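Local coordinates for protein probable starch synthase 4, chloroplastic/amyloplastic (Arabidopsis thaliana, PDB 6GNE) that is probably a plastid starch synthase with a two-domain GT-B glycosyltransferase fold, holding ADP and a glycan in the crystal, at residues G9-A17 / K138-T149; G34-H44 / W483-Y494. All blocks are in the same frame, centred on the assembly; numbering follows the deposited sequence.

How the contacts relate
Contact 1 pairs two neighbouring strands at the core of the N-terminal domain, and contact 2 lays two helices over the face of that sheet bearing His14 and His143. Their centres are about 13 Å apart and they touch directly: the ND1 of His143 is 2.6 Å from the OH of Tyr494, and the N of Leu10 is 3.1 Å from the ND1 of His44, both probable hydrogen bonds. Strand 11-15 and helix 27-41 follow each other in the chain. Where strand 141-145 ends, contact 1 reaches the bound glycan with Asp146, Trp147 and Gln148; in contact 2 the side chain of Trp483 stays about 7 Å from the bound AC1.

Contact 1 of 2, residues G9-A17 / K138-T149; sequences GLYVVHIAA and KPDIIHCHDWQT. With GLC (alpha-D-glucopyranose), chain C; AC1 (4,6-dideoxy-4-{[(1S,4R,5S,6S)-4,5,6-trihydroxy-3-(hydroxymethyl)cyclohex-2-en-1-yl]amino}-alpha-D-glucopyranose), chain B.
His14 has CG beside its backbone N (chi1 -72°), which swings its imidazole toward strand 141-145. His143 CB stands over a face of the His14 ring, 3.9 Å from the ring centroid, because the two residues pair across the strands; CG anti to the backbone N (chi1 -167°) then carries the His143 imidazole obliquely alongside that of His14, ND1 near His14 CE1. His145 meets the same ring rim to rim: its NE2 is 3.1 Å from His14 ND1 in a nearly straight hydrogen bond (171°), in which either nitrogen could be the donor. The other nitrogen, His145 ND1, bonds His175 NE2, and His175 in turn bonds AC1. Beneath the rings the strands run parallel. Val13 N donates a hydrogen bond to Ile141 O at 2.9 Å, and His143 N another to Val13 O at 2.8 Å. On the other sheet face Ile15 CD1 crosses onto Ile142 CG2 (3.6 Å), and helix 117-134 covers this side through Phe124. At the start of the pair Asp140 OD2 takes the N-H of Tyr11 (2.8 Å) on its anti lone pair, and Pro139 CB sits over one face of the Tyr11 ring. Past the strands, a water joins Ala17 N to His145 O. Gln148 NE2 donates to O3 of the glucose unit GLC (2.8 Å), Trp147 NE1 to its O2, and Asp146 OD2 accepts from O3 of AC1, whose O2 lies doubtfully close. Ligand-binding side chains thus follow directly on the C-terminal end of a parallel strand, as is characteristic of the Rossmann-like N-terminal domain of GT-B glycosyltransferases.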
loop_
_atom_site.group_PDB
_atom_site.type_symbol
_atom_site.label_atom_id
_atom_site.label_comp_id
_atom_site.label_asym_id
_atom_site.label_seq_id
_atom_site.Cartn_x
_atom_site.Cartn_y
_atom_site.Cartn_z
ATOM N N GLY A 9 -16.934 9.640 19.914
ATOM C CA GLY A 9 -15.953 9.493 18.827
ATOM C C GLY A 9 -14.554 9.953 19.226
ATOM O O GLY A 9 -14.380 10.943 19.928
ATOM N N LEU A 10 -13.559 9.188 18.783
ATOM C CA LEU A 10 -12.150 9.522 18.982
ATOM C C LEU A 10 -11.640 10.555 17.994
ATOM O O LEU A 10 -12.168 10.697 16.901
ATOM C CB LEU A 10 -11.289 8.272 18.867
ATOM C CG LEU A 10 -11.678 7.147 19.831
ATOM C CD1 LEU A 10 -10.893 5.900 19.492
ATOM C CD2 LEU A 10 -11.495 7.553 21.283
ATOM N N TYR A 11 -10.594 11.266 18.416
ATOM C CA TYR A 11 -9.839 12.171 17.574
ATOM C C TYR A 11 -8.535 11.434 17.206
ATOM O O TYR A 11 -7.677 11.171 18.064
ATOM C CB TYR A 11 -9.589 13.494 18.301
ATOM C CG TYR A 11 -8.684 14.509 17.590
ATOM C CD1 TYR A 11 -8.438 14.456 16.208
ATOM C CD2 TYR A 11 -8.099 15.550 18.313
ATOM C CE1 TYR A 11 -7.629 15.403 15.587
ATOM C CE2 TYR A 11 -7.276 16.481 17.708
ATOM C CZ TYR A 11 -7.054 16.416 16.351
ATOM O OH TYR A 11 -6.235 17.327 15.764
ATOM N N VAL A 12 -8.426 11.101 15.921
ATOM C CA VAL A 12 -7.369 10.247 15.387
ATOM C C VAL A 12 -6.550 11.021 14.359
ATOM O O VAL A 12 -7.092 11.479 13.350
ATOM C CB VAL A 12 -8.001 9.035 14.681
ATOM C CG1 VAL A 12 -6.930 8.072 14.203
ATOM C CG2 VAL A 12 -9.016 8.356 15.593
ATOM N N VAL A 13 -5.253 11.149 14.611
ATOM C CA VAL A 13 -4.336 11.749 13.638
ATOM C C VAL A 13 -3.427 10.690 12.988
ATOM O O VAL A 13 -2.830 9.879 13.678
ATOM C CB VAL A 13 -3.490 12.863 14.266
ATOM C CG1 VAL A 13 -2.585 13.518 13.227
ATOM C CG2 VAL A 13 -4.407 13.928 14.832
ATOM N N HIS A 14 -3.361 10.691 11.658
ATOM C CA HIS A 14 -2.466 9.793 10.908
ATOM C C HIS A 14 -1.314 10.615 10.384
ATOM O O HIS A 14 -1.518 11.631 9.736
ATOM C CB HIS A 14 -3.186 9.118 9.740
ATOM C CG HIS A 14 -4.151 8.073 10.155
ATOM N ND1 HIS A 14 -3.876 6.732 10.061
ATOM C CD2 HIS A 14 -5.388 8.167 10.698
ATOM C CE1 HIS A 14 -4.902 6.043 10.533
ATOM N NE2 HIS A 14 -5.834 6.892 10.928
ATOM N N ILE A 15 -0.104 10.168 10.655
ATOM C CA ILE A 15 1.083 10.820 10.138
ATOM C C ILE A 15 1.701 9.796 9.197
ATOM O O ILE A 15 1.977 8.676 9.607
ATOM C CB ILE A 15 2.065 11.187 11.281
ATOM C CG1 ILE A 15 1.399 12.193 12.231
ATOM C CG2 ILE A 15 3.381 11.731 10.745
ATOM C CD1 ILE A 15 2.110 12.337 13.575
ATOM N N ALA A 16 1.910 10.178 7.942
ATOM C CA ALA A 16 2.434 9.263 6.938
ATOM C C ALA A 16 3.113 10.009 5.826
ATOM O O ALA A 16 2.910 11.221 5.666
ATOM C CB ALA A 16 1.292 8.428 6.376
ATOM N N ALA A 17 3.877 9.274 5.032
ATOM C CA ALA A 17 4.545 9.848 3.860
ATOM C C ALA A 17 3.689 9.838 2.608
ATOM O O ALA A 17 4.062 10.472 1.635
ATOM C CB ALA A 17 5.863 9.122 3.603
ATOM N N LYS A 138 -5.259 17.861 20.899
ATOM C CA LYS A 138 -5.169 16.805 21.896
ATOM C C LYS A 138 -5.798 15.530 21.356
ATOM O O LYS A 138 -6.912 15.177 21.752
ATOM C CB LYS A 138 -5.861 17.244 23.186
ATOM C CG LYS A 138 -5.210 18.459 23.822
ATOM C CD LYS A 138 -5.483 18.528 25.319
ATOM C CE LYS A 138 -4.537 19.481 26.036
ATOM N NZ LYS A 138 -3.095 19.227 25.727
ATOM N N PRO A 139 -5.088 14.840 20.439
ATOM C CA PRO A 139 -5.631 13.596 19.894
ATOM C C PRO A 139 -5.615 12.439 20.891
ATOM O O PRO A 139 -4.724 12.336 21.723
ATOM C CB PRO A 139 -4.720 13.304 18.682
ATOM C CG PRO A 139 -3.455 14.016 18.988
ATOM C CD PRO A 139 -3.839 15.239 19.755
ATOM N N ASP A 140 -6.624 11.592 20.771
ATOM C CA ASP A 140 -6.709 10.360 21.512
ATOM C C ASP A 140 -5.760 9.313 20.941
ATOM O O ASP A 140 -5.217 8.518 21.704
ATOM C CB ASP A 140 -8.131 9.800 21.445
ATOM C CG ASP A 140 -9.188 10.765 21.993
ATOM O OD1 ASP A 140 -9.156 11.116 23.199
ATOM O OD2 ASP A 140 -10.073 11.144 21.195
ATOM N N ILE A 141 -5.619 9.289 19.595
ATOM C CA ILE A 141 -4.780 8.321 18.847
ATOM C C ILE A 141 -3.923 9.067 17.865
ATOM O O ILE A 141 -4.414 9.900 17.132
ATOM C CB ILE A 141 -5.620 7.334 18.012
ATOM C CG1 ILE A 141 -6.508 6.451 18.891
ATOM C CG2 ILE A 141 -4.730 6.461 17.113
ATOM C CD1 ILE A 141 -5.784 5.413 19.744
ATOM N N ILE A 142 -2.638 8.758 17.846
ATOM C CA ILE A 142 -1.747 9.151 16.763
ATOM C C ILE A 142 -1.312 7.823 16.127
ATOM O O ILE A 142 -0.734 6.930 16.806
ATOM C CB ILE A 142 -0.543 10.030 17.229
ATOM C CG1 ILE A 142 -1.053 11.365 17.779
ATOM C CG2 ILE A 142 0.418 10.313 16.082
ATOM C CD1 ILE A 142 -0.031 12.140 18.583
ATOM N N HIS A 143 -1.617 7.693 14.830
ATOM C CA HIS A 143 -1.339 6.482 14.078
ATOM C C HIS A 143 -0.256 6.794 13.060
ATOM O O HIS A 143 -0.484 7.566 12.162
ATOM C CB HIS A 143 -2.635 6.012 13.426
ATOM C CG HIS A 143 -2.582 4.623 12.884
ATOM N ND1 HIS A 143 -3.714 3.882 12.659
ATOM C CD2 HIS A 143 -1.539 3.827 12.536
ATOM C CE1 HIS A 143 -3.379 2.703 12.158
ATOM N NE2 HIS A 143 -2.063 2.643 12.082
ATOM N N CYS A 144 0.921 6.204 13.195
ATOM C CA CYS A 144 1.988 6.430 12.227
ATOM C C CYS A 144 2.254 5.201 11.324
ATOM O O CYS A 144 1.876 4.083 11.661
ATOM C CB CYS A 144 3.243 6.933 12.941
ATOM S SG CYS A 144 3.958 5.853 14.207
ATOM N N HIS A 145 2.876 5.421 10.166
ATOM C CA HIS A 145 3.031 4.384 9.102
ATOM C C HIS A 145 4.466 4.204 8.588
ATOM O O HIS A 145 5.085 5.140 8.082
ATOM C CB HIS A 145 2.108 4.726 7.957
ATOM C CG HIS A 145 0.681 4.819 8.380
ATOM N ND1 HIS A 145 -0.205 3.766 8.244
ATOM C CD2 HIS A 145 0.001 5.801 9.016
ATOM C CE1 HIS A 145 -1.383 4.120 8.729
ATOM N NE2 HIS A 145 -1.280 5.347 9.212
ATOM N N ASP A 146 5.000 2.990 8.752
ATOM C CA ASP A 146 6.286 2.572 8.153
ATOM C C ASP A 146 7.485 3.339 8.689
ATOM O O ASP A 146 7.335 4.200 9.558
ATOM C CB ASP A 146 6.216 2.561 6.605
ATOM C CG ASP A 146 5.692 1.264 6.054
ATOM O OD1 ASP A 146 4.946 0.588 6.767
ATOM O OD2 ASP A 146 6.037 0.864 4.926
ATOM N N TRP A 147 8.680 3.011 8.203
ATOM C CA TRP A 147 9.897 3.528 8.818
ATOM C C TRP A 147 9.966 5.047 8.774
ATOM O O TRP A 147 10.475 5.649 9.722
ATOM C CB TRP A 147 11.160 2.871 8.224
ATOM C CG TRP A 147 11.582 3.398 6.889
ATOM C CD1 TRP A 147 11.276 2.886 5.673
ATOM C CD2 TRP A 147 12.397 4.557 6.649
ATOM N NE1 TRP A 147 11.843 3.657 4.687
ATOM C CE2 TRP A 147 12.535 4.687 5.257
ATOM C CE3 TRP A 147 13.017 5.492 7.482
ATOM C CZ2 TRP A 147 13.283 5.708 4.669
ATOM C CZ3 TRP A 147 13.763 6.511 6.910
ATOM C CH2 TRP A 147 13.891 6.613 5.509
ATOM N N GLN A 148 9.431 5.662 7.725
ATOM C CA GLN A 148 9.514 7.116 7.572
ATOM C C GLN A 148 8.894 7.910 8.748
ATOM O O GLN A 148 9.421 8.948 9.155
ATOM C CB GLN A 148 8.884 7.567 6.252
ATOM C CG GLN A 148 9.664 7.147 5.002
ATOM C CD GLN A 148 9.247 5.778 4.445
ATOM O OE1 GLN A 148 8.638 4.970 5.151
ATOM N NE2 GLN A 148 9.570 5.524 3.169
ATOM N N THR A 149 7.803 7.410 9.316
ATOM C CA THR A 149 7.176 8.044 10.466
ATOM C C THR A 149 7.228 7.189 11.735
ATOM O O THR A 149 6.512 7.464 12.706
ATOM C CB THR A 149 5.729 8.408 10.144
ATOM O OG1 THR A 149 4.954 7.216 9.996
ATOM C CG2 THR A 149 5.688 9.227 8.887
HETATM C C1 GLC C . 11.833 3.186 -0.721
HETATM C C2 GLC C . 11.118 3.602 0.564
HETATM C C3 GLC C . 10.108 2.536 0.983
HETATM C C4 GLC C . 9.109 2.356 -0.154
HETATM C C5 GLC C . 9.862 1.905 -1.396
HETATM C C6 GLC C . 8.922 1.785 -2.589
HETATM O O2 GLC C . 12.084 3.859 1.582
HETATM O O3 GLC C . 9.414 2.920 2.164
HETATM O O4 GLC C . 8.104 1.413 0.213
HETATM O O5 GLC C . 10.879 2.862 -1.732
HETATM O O6 GLC C . 9.693 1.570 -3.777
HETATM C C1 AC1 B . 6.817 1.967 0.488
HETATM O O2 AC1 B . 7.104 1.444 2.839
HETATM C C2 AC1 B . 6.199 1.317 1.730
HETATM C C4A AC1 B . 0.894 -3.752 1.077
HETATM C C3 AC1 B . 5.795 -0.141 1.460
HETATM O O3 AC1 B . 5.176 -0.634 2.652
HETATM C C4 AC1 B . 4.861 -0.208 0.248
HETATM N N4A AC1 B . 4.343 -1.554 -0.060
HETATM C C5 AC1 B . 5.645 0.395 -0.921
HETATM O O5 AC1 B . 5.955 1.761 -0.633
HETATM C C6 AC1 B . 4.865 0.422 -2.224
HETATM C C1B AC1 B . 3.499 -2.347 0.845
HETATM C C2B AC1 B . 3.342 -3.831 0.428
HETATM O O2B AC1 B . 4.237 -4.228 -0.629
HETATM C C3B AC1 B . 1.919 -4.239 0.064
HETATM O O3B AC1 B . 1.875 -5.662 0.128
HETATM O O4 AC1 B . -0.415 -4.091 0.615
HETATM C C5B AC1 B . 1.028 -2.281 1.335
HETATM C C7B AC1 B . 2.194 -1.647 1.168
HETATM C C6B AC1 B . -0.158 -1.503 1.854
HETATM O O6B AC1 B . -0.552 -1.983 3.146
HETATM O O HOH W 1 4.558 6.770 5.940
#

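Contact 2 of 2, residues G34-H44 / W483-Y494; sequences GLGKALQRKGH and WGSSATQYEELY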
loop_
_atom_site.group_PDB
_atom_site.type_symbol
_atom_site.label_atom_id
_atom_site.label_comp_id
_atom_site.label_asym_id
_atom_site.label_seq_id
_atom_site.Cartn_x
_atom_site.Cartn_y
_atom_site.Cartn_z
ATOM N N GLY A 34 -8.019 5.057 2.697
ATOM C CA GLY A 34 -9.115 4.125 2.842
ATOM C C GLY A 34 -9.527 3.872 4.285
ATOM O O GLY A 34 -10.719 3.927 4.606
ATOM N N LEU A 35 -8.541 3.600 5.138
ATOM C CA LEU A 35 -8.779 3.473 6.572
ATOM C C LEU A 35 -9.224 4.796 7.179
ATOM O O LEU A 35 -10.121 4.804 8.017
ATOM C CB LEU A 35 -7.525 2.983 7.304
ATOM C CG LEU A 35 -7.620 2.841 8.825
ATOM C CD1 LEU A 35 -8.767 1.917 9.234
ATOM C CD2 LEU A 35 -6.298 2.294 9.326
ATOM N N GLY A 36 -8.608 5.900 6.746
ATOM C CA GLY A 36 -9.025 7.233 7.145
ATOM C C GLY A 36 -10.517 7.477 6.952
ATOM O O GLY A 36 -11.212 7.893 7.882
ATOM N N LYS A 37 -11.004 7.192 5.748
ATOM C CA LYS A 37 -12.410 7.424 5.421
ATOM C C LYS A 37 -13.322 6.480 6.187
ATOM O O LYS A 37 -14.360 6.906 6.662
ATOM C CB LYS A 37 -12.686 7.329 3.925
ATOM C CG LYS A 37 -11.983 8.419 3.128
ATOM C CD LYS A 37 -11.716 8.050 1.655
ATOM C CE LYS A 37 -12.941 8.303 0.784
ATOM N NZ LYS A 37 -12.626 8.301 -0.663
ATOM N N ALA A 38 -12.932 5.212 6.318
ATOM C CA ALA A 38 -13.739 4.242 7.061
ATOM C C ALA A 38 -13.924 4.696 8.498
ATOM O O ALA A 38 -15.024 4.621 9.018
ATOM C CB ALA A 38 -13.134 2.864 7.009
ATOM N N LEU A 39 -12.852 5.194 9.113
ATOM C CA LEU A 39 -12.901 5.741 10.475
ATOM C C LEU A 39 -13.778 6.990 10.554
ATOM O O LEU A 39 -14.598 7.124 11.477
ATOM C CB LEU A 39 -11.489 6.045 10.995
ATOM C CG LEU A 39 -10.558 4.852 11.242
ATOM C CD1 LEU A 39 -9.140 5.333 11.473
ATOM C CD2 LEU A 39 -11.001 3.952 12.378
ATOM N N GLN A 40 -13.622 7.891 9.594
ATOM C CA GLN A 40 -14.515 9.045 9.515
ATOM C C GLN A 40 -16.019 8.661 9.403
ATOM O O GLN A 40 -16.827 9.276 10.064
ATOM C CB GLN A 40 -14.097 9.993 8.389
ATOM C CG GLN A 40 -14.675 11.395 8.513
ATOM C CD GLN A 40 -14.458 12.216 7.255
ATOM O OE1 GLN A 40 -15.130 11.997 6.237
ATOM N NE2 GLN A 40 -13.535 13.181 7.324
ATOM N N ARG A 41 -16.383 7.638 8.635
ATOM C CA ARG A 41 -17.784 7.159 8.587
ATOM C C ARG A 41 -18.278 6.620 9.929
ATOM O O ARG A 41 -19.464 6.715 10.250
ATOM C CB ARG A 41 -18.004 6.052 7.539
ATOM C CG ARG A 41 -17.614 6.369 6.097
ATOM C CD ARG A 41 -17.768 7.857 5.696
ATOM N NE ARG A 41 -17.084 8.170 4.409
ATOM C CZ ARG A 41 -17.452 7.734 3.194
ATOM N NH1 ARG A 41 -16.740 8.093 2.125
ATOM N NH2 ARG A 41 -18.519 6.949 3.021
ATOM N N LYS A 42 -17.373 6.029 10.705
ATOM C CA LYS A 42 -17.711 5.548 12.048
ATOM C C LYS A 42 -17.866 6.672 13.103
ATOM O O LYS A 42 -18.166 6.385 14.242
ATOM C CB LYS A 42 -16.711 4.475 12.494
ATOM C CG LYS A 42 -16.827 3.214 11.625
ATOM C CD LYS A 42 -15.793 2.123 11.914
ATOM C CE LYS A 42 -16.410 0.993 12.731
ATOM N NZ LYS A 42 -17.138 0.035 11.856
ATOM N N GLY A 43 -17.667 7.928 12.705
ATOM C CA GLY A 43 -17.921 9.095 13.554
ATOM C C GLY A 43 -16.699 9.675 14.241
ATOM O O GLY A 43 -16.827 10.493 15.122
ATOM N N HIS A 44 -15.509 9.250 13.850
ATOM C CA HIS A 44 -14.273 9.772 14.450
ATOM C C HIS A 44 -13.819 10.999 13.695
ATOM O O HIS A 44 -14.019 11.115 12.488
ATOM C CB HIS A 44 -13.173 8.702 14.453
ATOM C CG HIS A 44 -13.613 7.412 15.056
ATOM N ND1 HIS A 44 -13.834 7.270 16.409
ATOM C CD2 HIS A 44 -13.927 6.218 14.487
ATOM C CE1 HIS A 44 -14.243 6.035 16.654
ATOM N NE2 HIS A 44 -14.315 5.379 15.505
ATOM N N TRP A 483 -13.458 -1.387 3.828
ATOM C CA TRP A 483 -12.810 -1.356 5.153
ATOM C C TRP A 483 -13.749 -1.703 6.304
ATOM O O TRP A 483 -13.264 -1.935 7.396
ATOM C CB TRP A 483 -12.166 0.003 5.419
ATOM C CG TRP A 483 -10.877 0.134 4.755
ATOM C CD1 TRP A 483 -10.641 0.654 3.517
ATOM C CD2 TRP A 483 -9.625 -0.274 5.271
ATOM N NE1 TRP A 483 -9.298 0.604 3.235
ATOM C CE2 TRP A 483 -8.650 0.036 4.293
ATOM C CE3 TRP A 483 -9.218 -0.846 6.471
ATOM C CZ2 TRP A 483 -7.303 -0.241 4.466
ATOM C CZ3 TRP A 483 -7.855 -1.119 6.654
ATOM C CH2 TRP A 483 -6.920 -0.817 5.640
ATOM N N GLY A 484 -15.064 -1.772 6.075
ATOM C CA GLY A 484 -16.034 -2.109 7.128
ATOM C C GLY A 484 -15.507 -3.003 8.257
ATOM O O GLY A 484 -15.408 -2.606 9.438
ATOM N N SER A 485 -15.113 -4.198 7.870
ATOM C CA SER A 485 -14.670 -5.200 8.820
ATOM C C SER A 485 -13.343 -4.836 9.541
ATOM O O SER A 485 -13.257 -4.881 10.780
ATOM C CB SER A 485 -14.499 -6.499 8.066
ATOM O OG SER A 485 -14.623 -7.537 8.955
ATOM N N SER A 486 -12.324 -4.484 8.760
ATOM C CA SER A 486 -10.997 -4.178 9.303
ATOM C C SER A 486 -10.888 -2.820 9.993
ATOM O O SER A 486 -10.076 -2.677 10.907
ATOM C CB SER A 486 -9.913 -4.281 8.231
ATOM O OG SER A 486 -9.750 -5.617 7.899
ATOM N N ALA A 487 -11.651 -1.823 9.548
ATOM C CA ALA A 487 -11.738 -0.557 10.273
ATOM C C ALA A 487 -12.329 -0.723 11.684
ATOM O O ALA A 487 -11.877 -0.083 12.634
ATOM C CB ALA A 487 -12.530 0.451 9.477
ATOM N N THR A 488 -13.335 -1.583 11.808
ATOM C CA THR A 488 -13.872 -1.998 13.120
ATOM C C THR A 488 -12.807 -2.655 14.020
ATOM O O THR A 488 -12.804 -2.421 15.209
ATOM C CB THR A 488 -15.103 -2.953 12.967
ATOM O OG1 THR A 488 -16.080 -2.367 12.107
ATOM C CG2 THR A 488 -15.770 -3.172 14.262
ATOM N N GLN A 489 -11.915 -3.476 13.468
ATOM C CA GLN A 489 -10.830 -4.071 14.287
ATOM C C GLN A 489 -9.806 -3.025 14.766
ATOM O O GLN A 489 -9.356 -3.100 15.924
ATOM C CB GLN A 489 -10.056 -5.161 13.588
ATOM C CG GLN A 489 -10.817 -6.369 13.108
ATOM C CD GLN A 489 -9.854 -7.439 12.590
ATOM O OE1 GLN A 489 -9.916 -7.873 11.419
ATOM N NE2 GLN A 489 -8.919 -7.830 13.459
ATOM N N TYR A 490 -9.439 -2.074 13.901
ATOM C CA TYR A 490 -8.575 -0.963 14.315
ATOM C C TYR A 490 -9.252 -0.095 15.411
ATOM O O TYR A 490 -8.620 0.283 16.399
ATOM C CB TYR A 490 -8.156 -0.081 13.122
ATOM C CG TYR A 490 -6.983 -0.587 12.298
ATOM C CD1 TYR A 490 -5.677 -0.296 12.656
ATOM C CD2 TYR A 490 -7.177 -1.328 11.150
ATOM C CE1 TYR A 490 -4.606 -0.743 11.905
ATOM C CE2 TYR A 490 -6.115 -1.767 10.395
ATOM C CZ TYR A 490 -4.829 -1.477 10.771
ATOM O OH TYR A 490 -3.768 -1.933 10.018
ATOM N N GLU A 491 -10.534 0.201 15.209
ATOM C CA GLU A 491 -11.326 0.976 16.151
ATOM C C GLU A 491 -11.311 0.339 17.548
ATOM O O GLU A 491 -11.136 1.058 18.566
ATOM C CB GLU A 491 -12.756 1.133 15.616
ATOM C CG GLU A 491 -13.761 1.827 16.550
ATOM C CD GLU A 491 -15.196 1.755 16.044
ATOM O OE1 GLU A 491 -15.845 2.807 15.921
ATOM O OE2 GLU A 491 -15.695 0.650 15.748
ATOM N N GLU A 492 -11.516 -0.990 17.599
ATOM C CA GLU A 492 -11.493 -1.753 18.866
ATOM C C GLU A 492 -10.119 -1.735 19.530
ATOM O O GLU A 492 -10.054 -1.705 20.750
ATOM C CB GLU A 492 -12.000 -3.202 18.699
ATOM C CG GLU A 492 -13.520 -3.305 18.456
ATOM C CD GLU A 492 -14.032 -4.677 17.932
ATOM O OE1 GLU A 492 -13.211 -5.563 17.521
ATOM O OE2 GLU A 492 -15.288 -4.864 17.928
ATOM N N LEU A 493 -9.039 -1.724 18.735
ATOM C CA LEU A 493 -7.695 -1.535 19.275
ATOM C C LEU A 493 -7.503 -0.140 19.849
ATOM O O LEU A 493 -6.931 -0.006 20.932
ATOM C CB LEU A 493 -6.618 -1.847 18.240
ATOM C CG LEU A 493 -6.510 -3.300 17.760
ATOM C CD1 LEU A 493 -5.620 -3.378 16.521
ATOM C CD2 LEU A 493 -6.054 -4.299 18.838
ATOM N N TYR A 494 -7.991 0.878 19.136
ATOM C CA TYR A 494 -7.934 2.272 19.596
ATOM C C TYR A 494 -8.659 2.488 20.921
ATOM O O TYR A 494 -8.083 3.051 21.857
ATOM C CB TYR A 494 -8.569 3.231 18.582
ATOM C CG TYR A 494 -7.891 3.430 17.233
ATOM C CD1 TYR A 494 -6.617 2.922 16.941
ATOM C CD2 TYR A 494 -8.533 4.171 16.248
ATOM C CE1 TYR A 494 -6.029 3.125 15.704
ATOM C CE2 TYR A 494 -7.959 4.378 15.022
ATOM C CZ TYR A 494 -6.703 3.859 14.757
ATOM O OH TYR A 494 -6.152 4.101 13.532
#
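Thr488 OG1 is gripped from two sides: Lys42 NZ donates to it at 2.6 Å, and the hydroxyl itself donates to Gly484 O one turn back in its own helix, at 2.8 Å. This pins the end of helix 27-41 to helix 484-499, the C-terminal helix that in GT-B proteins crosses back from the second domain to pack on the first. The two helix segments cross at -75° with their axes 9.5 Å apart. Ala38 and Ala487 let them approach, their CB atoms meeting at 3.5 Å, and Ala38 CB also rests on Trp483 CB. Leu35 fills the angle between two aromatic rings. Its CB stands over a face of the Trp483 six-membered ring, 4.0 Å from the centroid, whereas CD2 is placed centrally over the Tyr490 ring and CD1 reaches Ala487 CB. CG anti to the backbone N (chi1 178°) is what carries both methyls out to this corner. The backbone of Gly34 lies over the same indole, with no side chain to hold the ring off. Leu39 comes from the opposite direction to Tyr494 and puts CD1 at the edge of its ring, close to the plane. Tyr490 OH bonds Thr227 on the neighbouring strand 225-228. Beyond Lys42, Gly43 closes the helix in a Schellman motif and turns the chain so that His44 faces Glu491. There His44 NE2 donates within its ring plane to the anti side of Glu491 OE1 at 3.0 Å, with ring and carboxylate planes 80° apart.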